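Local coordinates for engineered protein (Artificial gene, PDB 3VB8) that is an engineered protein, probably designed by computation to act as a protein-based inhibitor of an enzyme, at residues Val11-Thr16 / Tyr52-Gly57; Phe37-Glu42 / Thr129-Glu134; Met24-Leu29 / Ala117-Met122. All blocks are in the same frame, centred on the assembly; numbering follows the deposited sequence.

Contact 1: residues Val11-Thr16 / Tyr52-Gly57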
ATOM      1  N   VAL A  11      13.252  15.782   4.301  1.00 43.29           N
ATOM      2  CA  VAL A  11      13.299  14.333   4.137  1.00 41.64           C
ATOM      3  C   VAL A  11      12.108  13.973   3.273  1.00 40.64           C
ATOM      4  O   VAL A  11      11.157  14.741   3.209  1.00 38.80           O
ATOM      5  CB  VAL A  11      13.185  13.595   5.492  1.00 40.59           C
ATOM      6  CG1 VAL A  11      13.057  12.086   5.252  1.00 39.26           C
ATOM      7  CG2 VAL A  11      14.400  13.893   6.368  1.00 41.77           C
ATOM      8  N   ASP A  12      12.164  12.820   2.614  1.00 41.76           N
ATOM      9  CA  ASP A  12      11.091  12.392   1.722  1.00 41.70           C
ATOM     10  C   ASP A  12      10.102  11.508   2.432  1.00 38.85           C
ATOM     11  O   ASP A  12      10.474  10.719   3.291  1.00 39.98           O
ATOM     12  CB  ASP A  12      11.671  11.657   0.504  1.00 44.36           C
ATOM     13  CG  ASP A  12      12.597  12.541  -0.323  1.00 48.34           C
ATOM     14  OD1 ASP A  12      12.101  13.517  -0.915  1.00 50.90           O
ATOM     15  OD2 ASP A  12      13.818  12.280  -0.385  1.00 50.79           O
ATOM     16  N   TYR A  13       8.837  11.662   2.067  1.00 35.06           N
ATOM     17  CA  TYR A  13       7.771  10.878   2.642  1.00 33.42           C
ATOM     18  C   TYR A  13       6.789  10.651   1.515  1.00 33.63           C
ATOM     19  O   TYR A  13       6.315  11.598   0.892  1.00 32.75           O
ATOM     20  CB  TYR A  13       7.114  11.634   3.796  1.00 36.58           C
ATOM     21  CG  TYR A  13       6.266  10.747   4.681  1.00 39.74           C
ATOM     22  CD1 TYR A  13       6.770   9.542   5.183  1.00 41.20           C
ATOM     23  CD2 TYR A  13       4.975  11.114   5.041  1.00 41.06           C
ATOM     24  CE1 TYR A  13       6.014   8.729   6.018  1.00 40.93           C
ATOM     25  CE2 TYR A  13       4.213  10.306   5.878  1.00 43.35           C
ATOM     26  CZ  TYR A  13       4.736   9.121   6.358  1.00 43.44           C
ATOM     27  OH  TYR A  13       3.948   8.347   7.167  1.00 44.04           O
ATOM     28  N   VAL A  14       6.514   9.392   1.217  1.00 32.29           N
ATOM     29  CA  VAL A  14       5.585   9.099   0.143  1.00 33.26           C
ATOM     30  C   VAL A  14       4.305   8.465   0.719  1.00 33.95           C
ATOM     31  O   VAL A  14       4.352   7.768   1.737  1.00 36.75           O
ATOM     32  CB  VAL A  14       6.267   8.172  -0.907  1.00 33.39           C
ATOM     33  CG1 VAL A  14       6.583   6.856  -0.280  1.00 36.58           C
ATOM     34  CG2 VAL A  14       5.368   7.971  -2.136  1.00 36.57           C
ATOM     35  N   VAL A  15       3.162   8.746   0.104  1.00 33.43           N
ATOM     36  CA  VAL A  15       1.896   8.166   0.554  1.00 33.28           C
ATOM     37  C   VAL A  15       1.138   7.570  -0.631  1.00 34.29           C
ATOM     38  O   VAL A  15       1.411   7.910  -1.775  1.00 34.44           O
ATOM     39  CB  VAL A  15       1.011   9.216   1.253  1.00 34.72           C
ATOM     40  CG1 VAL A  15       1.674   9.644   2.597  1.00 33.85           C
ATOM     41  CG2 VAL A  15       0.756  10.409   0.302  1.00 32.97           C
ATOM     42  N   THR A  16       0.199   6.675  -0.375  1.00 34.25           N
ATOM     43  CA  THR A  16      -0.507   6.089  -1.494  1.00 36.64           C
ATOM     44  C   THR A  16      -1.746   6.906  -1.747  1.00 38.95           C
ATOM     45  O   THR A  16      -2.420   7.331  -0.806  1.00 40.33           O
ATOM     46  CB  THR A  16      -0.916   4.629  -1.224  1.00 36.84           C
ATOM     47  OG1 THR A  16      -1.671   4.569  -0.007  1.00 41.76           O
ATOM     48  CG2 THR A  16       0.314   3.723  -1.123  1.00 38.12           C
ATOM     49  N   TYR A  52       6.349  13.854  -0.476  1.00 38.18           N
ATOM     50  CA  TYR A  52       6.435  15.098   0.274  1.00 41.75           C
ATOM     51  C   TYR A  52       7.858  15.434   0.674  1.00 44.79           C
ATOM     52  O   TYR A  52       8.645  14.543   0.979  1.00 45.94           O
ATOM     53  CB  TYR A  52       5.620  14.989   1.564  1.00 42.14           C
ATOM     54  CG  TYR A  52       4.127  14.827   1.410  1.00 41.42           C
ATOM     55  CD1 TYR A  52       3.292  15.944   1.375  1.00 41.55           C
ATOM     56  CD2 TYR A  52       3.540  13.559   1.366  1.00 40.35           C
ATOM     57  CE1 TYR A  52       1.907  15.809   1.306  1.00 41.98           C
ATOM     58  CE2 TYR A  52       2.149  13.409   1.295  1.00 39.18           C
ATOM     59  CZ  TYR A  52       1.336  14.547   1.268  1.00 39.95           C
ATOM     60  OH  TYR A  52      -0.043  14.461   1.219  1.00 37.95           O
ATOM     61  N   MET A  53       8.161  16.730   0.693  1.00 47.64           N
ATOM     62  CA  MET A  53       9.462  17.222   1.114  1.00 48.79           C
ATOM     63  C   MET A  53       9.176  17.843   2.455  1.00 49.51           C
ATOM     64  O   MET A  53       8.869  19.026   2.539  1.00 49.43           O
ATOM     65  CB  MET A  53      10.024  18.275   0.148  1.00 50.49           C
ATOM     66  CG  MET A  53      10.553  17.754  -1.183  1.00 52.73           C
ATOM     67  SD  MET A  53      11.548  18.968  -2.046  1.00 57.56           S
ATOM     68  CE  MET A  53      10.330  20.268  -2.273  1.00 54.51           C
ATOM     69  N   LEU A  54       9.214  17.004   3.486  1.00 51.43           N
ATOM     70  CA  LEU A  54       8.961  17.433   4.851  1.00 51.36           C
ATOM     71  C   LEU A  54      10.193  17.993   5.603  1.00 50.97           C
ATOM     72  O   LEU A  54      11.335  17.547   5.426  1.00 49.95           O
ATOM     73  CB  LEU A  54       8.396  16.267   5.665  1.00 50.80           C
ATOM     74  CG  LEU A  54       7.091  15.628   5.212  1.00 51.42           C
ATOM     75  CD1 LEU A  54       6.764  14.448   6.113  1.00 51.00           C
ATOM     76  CD2 LEU A  54       5.986  16.649   5.282  1.00 51.31           C
ATOM     77  N   LEU A  55       9.929  18.970   6.458  1.00 52.28           N
ATOM     78  CA  LEU A  55      10.937  19.598   7.289  1.00 54.96           C
ATOM     79  C   LEU A  55      10.616  19.123   8.688  1.00 56.29           C
ATOM     80  O   LEU A  55       9.452  18.940   9.035  1.00 57.23           O
ATOM     81  CB  LEU A  55      10.809  21.113   7.203  1.00 54.66           C
ATOM     82  CG  LEU A  55      11.079  21.752   5.844  1.00 56.66           C
ATOM     83  CD1 LEU A  55      10.646  23.211   5.861  1.00 57.81           C
ATOM     84  CD2 LEU A  55      12.554  21.611   5.528  1.00 56.32           C
ATOM     85  N   PRO A  56      11.642  18.906   9.507  1.00 56.05           N
ATOM     86  CA  PRO A  56      11.429  18.436  10.877  1.00 54.69           C
ATOM     87  C   PRO A  56      10.212  19.087  11.530  1.00 53.26           C
ATOM     88  O   PRO A  56      10.027  20.300  11.455  1.00 53.18           O
ATOM     89  CB  PRO A  56      12.727  18.811  11.564  1.00 56.33           C
ATOM     90  CG  PRO A  56      13.727  18.579  10.464  1.00 57.63           C
ATOM     91  CD  PRO A  56      13.063  19.202   9.254  1.00 56.03           C
ATOM     92  N   GLY A  57       9.377  18.275  12.158  1.00 52.02           N
ATOM     93  CA  GLY A  57       8.204  18.814  12.815  1.00 48.54           C
ATOM     94  C   GLY A  57       7.162  17.744  13.036  1.00 46.69           C
ATOM     95  O   GLY A  57       7.425  16.551  12.849  1.00 44.37           O
TER
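V11 pairs with L54 as an antiparallel hydrogen-bonded pair, where strand 11-19 runs beside strand 49-54. V11 N gives its hydrogen to L54 O at 2.8 Å, and L54 N returns a bond to V11 O. D12 and M53 form the non-hydrogen-bonded pair that follows, with both side chains on the face away from V11 and L54. Here the backbone makes a CA-H...O contact, D12 CA to Y52 O at 3.3 Å. At Y13 the paired bonds resume: Y13 N donates in the carbonyl plane onto a lone pair of Y52 O at 3.1 Å, while Y52 N reaches Y13 O from 18° outside that carbonyl's plane. The Y13 side chain lies on the same face as L54, and CD1 of L54 touches Y13 CB at 3.7 Å, approaching the ring obliquely. The backbone O of Y13 also lies in the plane of the Y52 ring, at its edge, 3.4 Å from Y52 CD2. V15 comes next on this face. Its CG2, between the backbone N and the carbonyl carbon (CG1 chi1 -68°), meets Y52 CE2 at 3.5 Å, again at the ring edge, the two side chains crossing at about a right angle. Beyond the pair, Y52 OH is hydrogen-bonded to L29 N on strand 23-31, and R46 of the second subunit packs on V11 and Y13. The chemistry is therefore two-sided: backbone bonds set the antiparallel pairing, one face is filled by aromatic and aliphatic groups, and the other carries the exposed D12 and M53.

Contact 2: residues Phe37-Glu42 / Thr129-Glu134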
ATOM      1  N   PHE A  37      -3.379  20.879   5.416  1.00 47.43           N
ATOM      2  CA  PHE A  37      -2.728  19.841   4.611  1.00 45.18           C
ATOM      3  C   PHE A  37      -1.431  20.303   3.950  1.00 42.94           C
ATOM      4  O   PHE A  37      -1.373  21.392   3.373  1.00 42.83           O
ATOM      5  CB  PHE A  37      -3.714  19.306   3.542  1.00 44.20           C
ATOM      6  CG  PHE A  37      -4.961  18.676   4.136  1.00 46.97           C
ATOM      7  CD1 PHE A  37      -4.900  17.441   4.800  1.00 47.54           C
ATOM      8  CD2 PHE A  37      -6.163  19.370   4.158  1.00 47.20           C
ATOM      9  CE1 PHE A  37      -6.016  16.922   5.486  1.00 45.62           C
ATOM     10  CE2 PHE A  37      -7.271  18.855   4.838  1.00 47.60           C
ATOM     11  CZ  PHE A  37      -7.193  17.633   5.502  1.00 44.62           C
ATOM     12  N   VAL A  38      -0.405  19.456   4.028  1.00 40.30           N
ATOM     13  CA  VAL A  38       0.894  19.739   3.436  1.00 37.38           C
ATOM     14  C   VAL A  38       0.745  19.607   1.947  1.00 37.58           C
ATOM     15  O   VAL A  38      -0.083  18.823   1.490  1.00 36.65           O
ATOM     16  CB  VAL A  38       1.924  18.743   3.935  1.00 37.22           C
ATOM     17  CG1 VAL A  38       3.189  18.871   3.141  1.00 31.63           C
ATOM     18  CG2 VAL A  38       2.201  19.017   5.384  1.00 36.43           C
ATOM     19  N   LYS A  39       1.524  20.375   1.193  1.00 38.03           N
ATOM     20  CA  LYS A  39       1.436  20.326  -0.256  1.00 40.21           C
ATOM     21  C   LYS A  39       2.475  19.374  -0.812  1.00 40.57           C
ATOM     22  O   LYS A  39       3.633  19.463  -0.455  1.00 43.34           O
ATOM     23  CB  LYS A  39       1.650  21.723  -0.852  1.00 41.16           C
ATOM     24  CG  LYS A  39       1.648  21.729  -2.363  1.00 42.80           C
ATOM     25  CD  LYS A  39       0.296  22.138  -2.940  1.00 45.02           C
ATOM     26  CE  LYS A  39       0.372  22.330  -4.463  1.00 47.20           C
ATOM     27  NZ  LYS A  39      -0.920  22.788  -5.067  1.00 49.02           N
ATOM     28  N   PRO A  40       2.081  18.450  -1.692  1.00 41.61           N
ATOM     29  CA  PRO A  40       3.004  17.479  -2.307  1.00 41.80           C
ATOM     30  C   PRO A  40       3.923  18.182  -3.277  1.00 43.30           C
ATOM     31  O   PRO A  40       3.486  19.118  -3.892  1.00 44.32           O
ATOM     32  CB  PRO A  40       2.065  16.526  -3.029  1.00 42.92           C
ATOM     33  CG  PRO A  40       0.780  16.646  -2.225  1.00 41.80           C
ATOM     34  CD  PRO A  40       0.688  18.124  -2.009  1.00 40.82           C
ATOM     35  N   PHE A  41       5.171  17.757  -3.423  1.00 44.38           N
ATOM     36  CA  PHE A  41       6.064  18.432  -4.348  1.00 45.20           C
ATOM     37  C   PHE A  41       6.008  17.633  -5.634  1.00 45.46           C
ATOM     38  O   PHE A  41       6.435  18.081  -6.687  1.00 44.84           O
ATOM     39  CB  PHE A  41       7.487  18.465  -3.783  1.00 44.94           C
ATOM     40  CG  PHE A  41       8.238  17.163  -3.943  1.00 47.05           C
ATOM     41  CD1 PHE A  41       9.016  16.928  -5.082  1.00 47.32           C
ATOM     42  CD2 PHE A  41       8.174  16.166  -2.959  1.00 48.60           C
ATOM     43  CE1 PHE A  41       9.722  15.726  -5.244  1.00 47.46           C
ATOM     44  CE2 PHE A  41       8.878  14.953  -3.110  1.00 50.21           C
ATOM     45  CZ  PHE A  41       9.653  14.734  -4.253  1.00 49.84           C
ATOM     46  N   GLU A  42       5.471  16.430  -5.540  1.00 47.23           N
ATOM     47  CA  GLU A  42       5.374  15.580  -6.710  1.00 50.55           C
ATOM     48  C   GLU A  42       4.245  14.583  -6.530  1.00 51.10           C
ATOM     49  O   GLU A  42       3.924  14.212  -5.406  1.00 52.25           O
ATOM     50  CB  GLU A  42       6.708  14.841  -6.927  1.00 52.58           C
ATOM     51  CG  GLU A  42       6.627  13.626  -7.860  1.00 56.41           C
ATOM     52  CD  GLU A  42       7.972  12.897  -8.028  1.00 59.97           C
ATOM     53  OE1 GLU A  42       8.705  12.757  -7.018  1.00 60.73           O
ATOM     54  OE2 GLU A  42       8.295  12.457  -9.164  1.00 60.67           O
ATOM     55  N   THR A 129      -4.869  10.967  -8.963  1.00 50.69           N
ATOM     56  CA  THR A 129      -4.303  11.065  -7.617  1.00 51.94           C
ATOM     57  C   THR A 129      -4.984  12.250  -6.971  1.00 52.86           C
ATOM     58  O   THR A 129      -5.653  13.033  -7.646  1.00 51.06           O
ATOM     59  CB  THR A 129      -2.754  11.321  -7.575  1.00 50.98           C
ATOM     60  OG1 THR A 129      -2.445  12.537  -8.255  1.00 50.47           O
ATOM     61  CG2 THR A 129      -1.977  10.169  -8.172  1.00 49.75           C
ATOM     62  N   ALA A 130      -4.811  12.380  -5.667  1.00 55.21           N
ATOM     63  CA  ALA A 130      -5.428  13.477  -4.963  1.00 58.42           C
ATOM     64  C   ALA A 130      -4.591  14.730  -5.223  1.00 60.41           C
ATOM     65  O   ALA A 130      -3.451  14.611  -5.653  1.00 58.76           O
ATOM     66  CB  ALA A 130      -5.508  13.145  -3.444  1.00 58.70           C
ATOM     67  N   TRP A 131      -5.158  15.918  -5.004  1.00 63.55           N
ATOM     68  CA  TRP A 131      -4.399  17.145  -5.206  1.00 67.06           C
ATOM     69  C   TRP A 131      -4.606  18.180  -4.127  1.00 67.56           C
ATOM     70  O   TRP A 131      -5.655  18.818  -4.055  1.00 68.07           O
ATOM     71  CB  TRP A 131      -4.703  17.798  -6.552  1.00 70.57           C
ATOM     72  CG  TRP A 131      -3.608  18.725  -6.937  1.00 74.36           C
ATOM     73  CD1 TRP A 131      -3.725  19.951  -7.545  1.00 75.60           C
ATOM     74  CD2 TRP A 131      -2.202  18.488  -6.775  1.00 74.99           C
ATOM     75  NE1 TRP A 131      -2.469  20.489  -7.774  1.00 75.99           N
ATOM     76  CE2 TRP A 131      -1.521  19.609  -7.311  1.00 75.61           C
ATOM     77  CE3 TRP A 131      -1.449  17.436  -6.227  1.00 74.70           C
ATOM     78  CZ2 TRP A 131      -0.121  19.692  -7.317  1.00 76.01           C
ATOM     79  CZ3 TRP A 131      -0.067  17.524  -6.232  1.00 74.01           C
ATOM     80  CH2 TRP A 131       0.583  18.640  -6.771  1.00 75.13           C
ATOM     81  N   VAL A 132      -3.578  18.367  -3.313  1.00 67.50           N
ATOM     82  CA  VAL A 132      -3.655  19.332  -2.245  1.00 68.90           C
ATOM     83  C   VAL A 132      -3.737  20.680  -2.910  1.00 70.88           C
ATOM     84  O   VAL A 132      -2.800  21.091  -3.570  1.00 71.10           O
ATOM     85  CB  VAL A 132      -2.401  19.271  -1.344  1.00 68.26           C
ATOM     86  CG1 VAL A 132      -2.233  20.552  -0.591  1.00 67.60           C
ATOM     87  CG2 VAL A 132      -2.527  18.144  -0.347  1.00 69.09           C
ATOM     88  N   GLU A 133      -4.869  21.346  -2.761  1.00 73.66           N
ATOM     89  CA  GLU A 133      -5.049  22.654  -3.348  1.00 77.16           C
ATOM     90  C   GLU A 133      -4.480  23.670  -2.387  1.00 79.16           C
ATOM     91  O   GLU A 133      -4.852  23.674  -1.213  1.00 78.10           O
ATOM     92  CB  GLU A 133      -6.540  22.912  -3.573  1.00 78.87           C
ATOM     93  CG  GLU A 133      -7.143  22.060  -4.690  1.00 81.62           C
ATOM     94  CD  GLU A 133      -8.647  22.230  -4.825  1.00 81.76           C
ATOM     95  OE1 GLU A 133      -9.102  23.389  -4.907  1.00 81.79           O
ATOM     96  OE2 GLU A 133      -9.369  21.205  -4.861  1.00 82.23           O
ATOM     97  N   GLU A 134      -3.571  24.516  -2.879  1.00 81.64           N
ATOM     98  CA  GLU A 134      -2.974  25.557  -2.044  1.00 83.25           C
ATOM     99  C   GLU A 134      -4.182  26.288  -1.549  1.00 84.20           C
ATOM    100  O   GLU A 134      -4.677  27.183  -2.222  1.00 83.99           O
ATOM    101  CB  GLU A 134      -2.098  26.491  -2.883  1.00 82.66           C
ATOM    102  CG  GLU A 134      -1.007  27.260  -2.125  1.00 82.36           C
ATOM    103  CD  GLU A 134       0.045  26.333  -1.521  1.00 81.89           C
ATOM    104  OE1 GLU A 134       0.470  25.378  -2.204  1.00 82.36           O
ATOM    105  OE2 GLU A 134       0.449  26.549  -0.360  1.00 79.91           O
TER
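P40 lies against V132 where two irregular segments meet, and this is the close-packed part of the contact. CD of the proline ring sits 3.4 Å from V132 CB. V132 points toward the other segment and turns its two methyls against the backbone of 37-42: CG1, anti to the backbone N (chi1 159°), faces V38 O and K39 CA, while CG2 approaches V38 O and the proline ring. F37 CB adds a looser apolar touch on V132 CG2 at 4.2 Å. Next to V132, the indole of W131 lies obliquely to P40, its CZ3 4.0 Å from P40 CB. Segment 37-42 is the connection between strands 36-37 and 42-44 of the antiparallel sheet, and segment 129-134 belongs to the long loop from helix 114-122 to helix 143-156, so the contact lays one loop over another at the margin of the sheet. Y52 of strand 49-54 packs on V38 and P40, and the H43 ring meets that of W131 edge-to-face. Toward solvent the character changes. K39 bends at chi2 (98°) and then runs extended, reaching across to the other segment, where NZ gives a hydrogen bond to V132 O at 2.9 Å, nearly along the C=O axis. The same ammonium group lies obliquely to the W131 indole, 3.9 Å from NE1. E134, an exposed residue, crosses the lysine chain at about a right angle; its OE1 is 3.3 Å from K39 CD, yet 4.1 Å from K39 NZ, beyond a salt bridge, and its charge probably adds no more than a general attraction.

Contact 3: residues Met24-Leu29 / Ala117-Met122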
ATOM      1  N   MET A  24      -9.753   1.751  -3.431  1.00 44.87           N
ATOM      2  CA  MET A  24      -9.252   3.118  -3.349  1.00 44.18           C
ATOM      3  C   MET A  24      -8.394   3.332  -2.100  1.00 42.72           C
ATOM      4  O   MET A  24      -8.742   2.848  -1.032  1.00 43.53           O
ATOM      5  CB  MET A  24     -10.407   4.125  -3.330  1.00 45.59           C
ATOM      6  CG  MET A  24      -9.906   5.580  -3.289  1.00 50.06           C
ATOM      7  SD  MET A  24     -11.132   6.817  -2.831  1.00 54.28           S
ATOM      8  CE  MET A  24     -11.060   6.610  -1.070  1.00 51.19           C
ATOM      9  N   SER A  25      -7.294   4.070  -2.226  1.00 40.46           N
ATOM     10  CA  SER A  25      -6.412   4.339  -1.092  1.00 38.77           C
ATOM     11  C   SER A  25      -6.138   5.821  -1.061  1.00 38.04           C
ATOM     12  O   SER A  25      -5.415   6.327  -1.921  1.00 36.92           O
ATOM     13  CB  SER A  25      -5.078   3.588  -1.236  1.00 39.57           C
ATOM     14  OG  SER A  25      -4.287   3.684  -0.060  1.00 34.67           O
ATOM     15  N   HIS A  26      -6.734   6.498  -0.082  1.00 37.85           N
ATOM     16  CA  HIS A  26      -6.577   7.935   0.118  1.00 37.95           C
ATOM     17  C   HIS A  26      -5.754   8.243   1.389  1.00 37.89           C
ATOM     18  O   HIS A  26      -6.180   7.995   2.525  1.00 38.60           O
ATOM     19  CB  HIS A  26      -7.977   8.564   0.162  1.00 37.98           C
ATOM     20  CG  HIS A  26      -7.977  10.062   0.208  1.00 41.80           C
ATOM     21  ND1 HIS A  26      -7.051  10.823  -0.466  1.00 44.18           N
ATOM     22  CD2 HIS A  26      -8.789  10.930   0.852  1.00 42.68           C
ATOM     23  CE1 HIS A  26      -7.286  12.106  -0.236  1.00 44.75           C
ATOM     24  NE2 HIS A  26      -8.335  12.198   0.560  1.00 44.80           N
ATOM     25  N   GLU A  27      -4.549   8.764   1.174  1.00 38.42           N
ATOM     26  CA  GLU A  27      -3.616   9.083   2.262  1.00 39.52           C
ATOM     27  C   GLU A  27      -3.047  10.493   2.110  1.00 40.53           C
ATOM     28  O   GLU A  27      -2.344  10.790   1.133  1.00 42.51           O
ATOM     29  CB  GLU A  27      -2.448   8.102   2.227  1.00 40.71           C
ATOM     30  CG  GLU A  27      -2.149   7.385   3.514  1.00 41.94           C
ATOM     31  CD  GLU A  27      -1.306   6.151   3.257  1.00 42.57           C
ATOM     32  OE1 GLU A  27      -0.215   6.279   2.662  1.00 38.65           O
ATOM     33  OE2 GLU A  27      -1.741   5.048   3.642  1.00 42.47           O
ATOM     34  N   LEU A  28      -3.328  11.362   3.074  1.00 39.25           N
ATOM     35  CA  LEU A  28      -2.816  12.726   3.007  1.00 38.25           C
ATOM     36  C   LEU A  28      -2.179  13.172   4.314  1.00 38.63           C
ATOM     37  O   LEU A  28      -2.546  12.680   5.376  1.00 40.05           O
ATOM     38  CB  LEU A  28      -3.934  13.697   2.628  1.00 38.49           C
ATOM     39  CG  LEU A  28      -4.596  13.594   1.258  1.00 38.63           C
ATOM     40  CD1 LEU A  28      -5.623  14.729   1.109  1.00 35.38           C
ATOM     41  CD2 LEU A  28      -3.523  13.669   0.183  1.00 39.24           C
ATOM     42  N   LEU A  29      -1.219  14.092   4.232  1.00 39.98           N
ATOM     43  CA  LEU A  29      -0.533  14.602   5.423  1.00 43.10           C
ATOM     44  C   LEU A  29      -1.111  15.932   5.835  1.00 43.90           C
ATOM     45  O   LEU A  29      -1.601  16.683   4.997  1.00 43.94           O
ATOM     46  CB  LEU A  29       0.968  14.785   5.176  1.00 45.55           C
ATOM     47  CG  LEU A  29       1.894  13.564   5.241  1.00 48.28           C
ATOM     48  CD1 LEU A  29       3.312  14.005   4.967  1.00 48.92           C
ATOM     49  CD2 LEU A  29       1.832  12.907   6.603  1.00 47.68           C
ATOM     50  N   ALA A 117     -14.009  16.994   6.215  1.00 46.89           N
ATOM     51  CA  ALA A 117     -14.817  17.293   5.038  1.00 46.87           C
ATOM     52  C   ALA A 117     -13.910  17.518   3.849  1.00 45.80           C
ATOM     53  O   ALA A 117     -14.145  16.994   2.764  1.00 45.58           O
ATOM     54  CB  ALA A 117     -15.666  18.535   5.276  1.00 46.33           C
ATOM     55  N   LYS A 118     -12.867  18.307   4.069  1.00 45.21           N
ATOM     56  CA  LYS A 118     -11.920  18.611   3.015  1.00 44.55           C
ATOM     57  C   LYS A 118     -11.221  17.335   2.628  1.00 44.63           C
ATOM     58  O   LYS A 118     -11.008  17.059   1.451  1.00 46.40           O
ATOM     59  CB  LYS A 118     -10.864  19.634   3.480  1.00 44.99           C
ATOM     60  CG  LYS A 118     -11.281  21.092   3.516  1.00 47.32           C
ATOM     61  CD  LYS A 118     -11.673  21.548   2.131  1.00 47.89           C
ATOM     62  CE  LYS A 118     -11.963  23.034   2.111  1.00 48.44           C
ATOM     63  NZ  LYS A 118     -12.828  23.423   0.958  1.00 51.00           N
ATOM     64  N   PHE A 119     -10.867  16.544   3.626  1.00 42.38           N
ATOM     65  CA  PHE A 119     -10.167  15.306   3.358  1.00 40.98           C
ATOM     66  C   PHE A 119     -10.925  14.384   2.403  1.00 42.74           C
ATOM     67  O   PHE A 119     -10.353  13.852   1.448  1.00 41.88           O
ATOM     68  CB  PHE A 119      -9.881  14.582   4.669  1.00 35.13           C
ATOM     69  CG  PHE A 119      -9.076  13.326   4.497  1.00 32.55           C
ATOM     70  CD1 PHE A 119      -7.766  13.378   3.999  1.00 30.52           C
ATOM     71  CD2 PHE A 119      -9.643  12.075   4.766  1.00 29.44           C
ATOM     72  CE1 PHE A 119      -7.034  12.188   3.763  1.00 30.83           C
ATOM     73  CE2 PHE A 119      -8.929  10.874   4.537  1.00 31.90           C
ATOM     74  CZ  PHE A 119      -7.624  10.926   4.033  1.00 31.49           C
ATOM     75  N   ILE A 120     -12.208  14.188   2.667  1.00 43.33           N
ATOM     76  CA  ILE A 120     -13.019  13.324   1.823  1.00 44.75           C
ATOM     77  C   ILE A 120     -13.208  14.003   0.465  1.00 46.86           C
ATOM     78  O   ILE A 120     -13.340  13.351  -0.568  1.00 47.43           O
ATOM     79  CB  ILE A 120     -14.409  13.078   2.468  1.00 44.54           C
ATOM     80  CG1 ILE A 120     -14.240  12.521   3.890  1.00 45.51           C
ATOM     81  CG2 ILE A 120     -15.237  12.138   1.595  1.00 43.02           C
ATOM     82  CD1 ILE A 120     -15.553  12.447   4.684  1.00 54.31           C
ATOM     83  N   GLU A 121     -13.213  15.326   0.480  1.00 48.73           N
ATOM     84  CA  GLU A 121     -13.383  16.111  -0.731  1.00 49.09           C
ATOM     85  C   GLU A 121     -12.191  15.945  -1.691  1.00 49.13           C
ATOM     86  O   GLU A 121     -12.350  15.708  -2.892  1.00 48.16           O
ATOM     87  CB  GLU A 121     -13.532  17.583  -0.336  1.00 50.87           C
ATOM     88  CG  GLU A 121     -14.052  18.511  -1.416  1.00 55.43           C
ATOM     89  CD  GLU A 121     -13.877  19.983  -1.043  1.00 58.60           C
ATOM     90  OE1 GLU A 121     -12.724  20.440  -1.073  1.00 59.58           O
ATOM     91  OE2 GLU A 121     -14.862  20.689  -0.716  1.00 60.08           O
ATOM     92  N   MET A 122     -10.986  16.081  -1.151  1.00 48.43           N
ATOM     93  CA  MET A 122      -9.779  15.964  -1.957  1.00 48.84           C
ATOM     94  C   MET A 122      -9.474  14.554  -2.459  1.00 48.77           C
ATOM     95  O   MET A 122      -8.611  14.365  -3.323  1.00 48.53           O
ATOM     96  CB  MET A 122      -8.589  16.494  -1.173  1.00 49.92           C
ATOM     97  CG  MET A 122      -8.512  18.013  -1.171  1.00 53.46           C
ATOM     98  SD  MET A 122      -7.153  18.694  -0.204  1.00 58.91           S
ATOM     99  CE  MET A 122      -7.896  18.680   1.439  1.00 58.01           C
TER
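H26 and F119 carry both the polar and the aromatic side of this contact, reaching toward each other tip to tip. The polar element is a single hydrogen bond: H26 NE2 donates to F119 O at 2.8 Å, with the acceptor close to the imidazole plane and the donor tilted 27° from the carbonyl plane. NE2 therefore carries a proton, and the bond fixes the rotation of a buried ring. The aromatic element is an offset stack of the same two residues, with centroids 4.2 Å apart and planes at 17°. H26 CD2 lies over one face of the phenyl ring, toward its rim and 3.4 Å from F119 CZ. CG of F119 is anti to its backbone N, and the ring stacks on the imidazole that its own carbonyl binds. The apolar contacts come from L28, whose CB meets the edge of the phenyl ring, 3.6 Å from F119 CE1. L28 CD1 continues past the ring to M122 CB at 4.1 Å, touching the helix one turn further on. In the fold, this joins helix 114-122 to one face of the antiparallel sheet, the strand and helix segments running at 131° with a closest axis approach of 9.4 Å. F62 of strand 57-67 meets the F119 ring, L64 of that strand packs on H26, and F37 of strand 36-37 lies against M122.

Contact 3 is the core contact, all four touching residues buried, whereas contacts 1 and 2 are partly buried and each has an exposed side. Contacts 1 and 3 share one sheet through the neighbouring strands 11-19 and 23-31: T16 OG1 lies 2.8 Å from S25 OG in a probable hydrogen bond, and both contacts touch the second subunit, which contact 2 does not. Contact 2 lies between them, its V38 N probably bonded to L29 O and its F37 against M122. The chemistry follows location: paired backbone bonds within the sheet, a histidine bond and ring stack between sheet and helix, and a lysine reaching over proline-valine packing between loops.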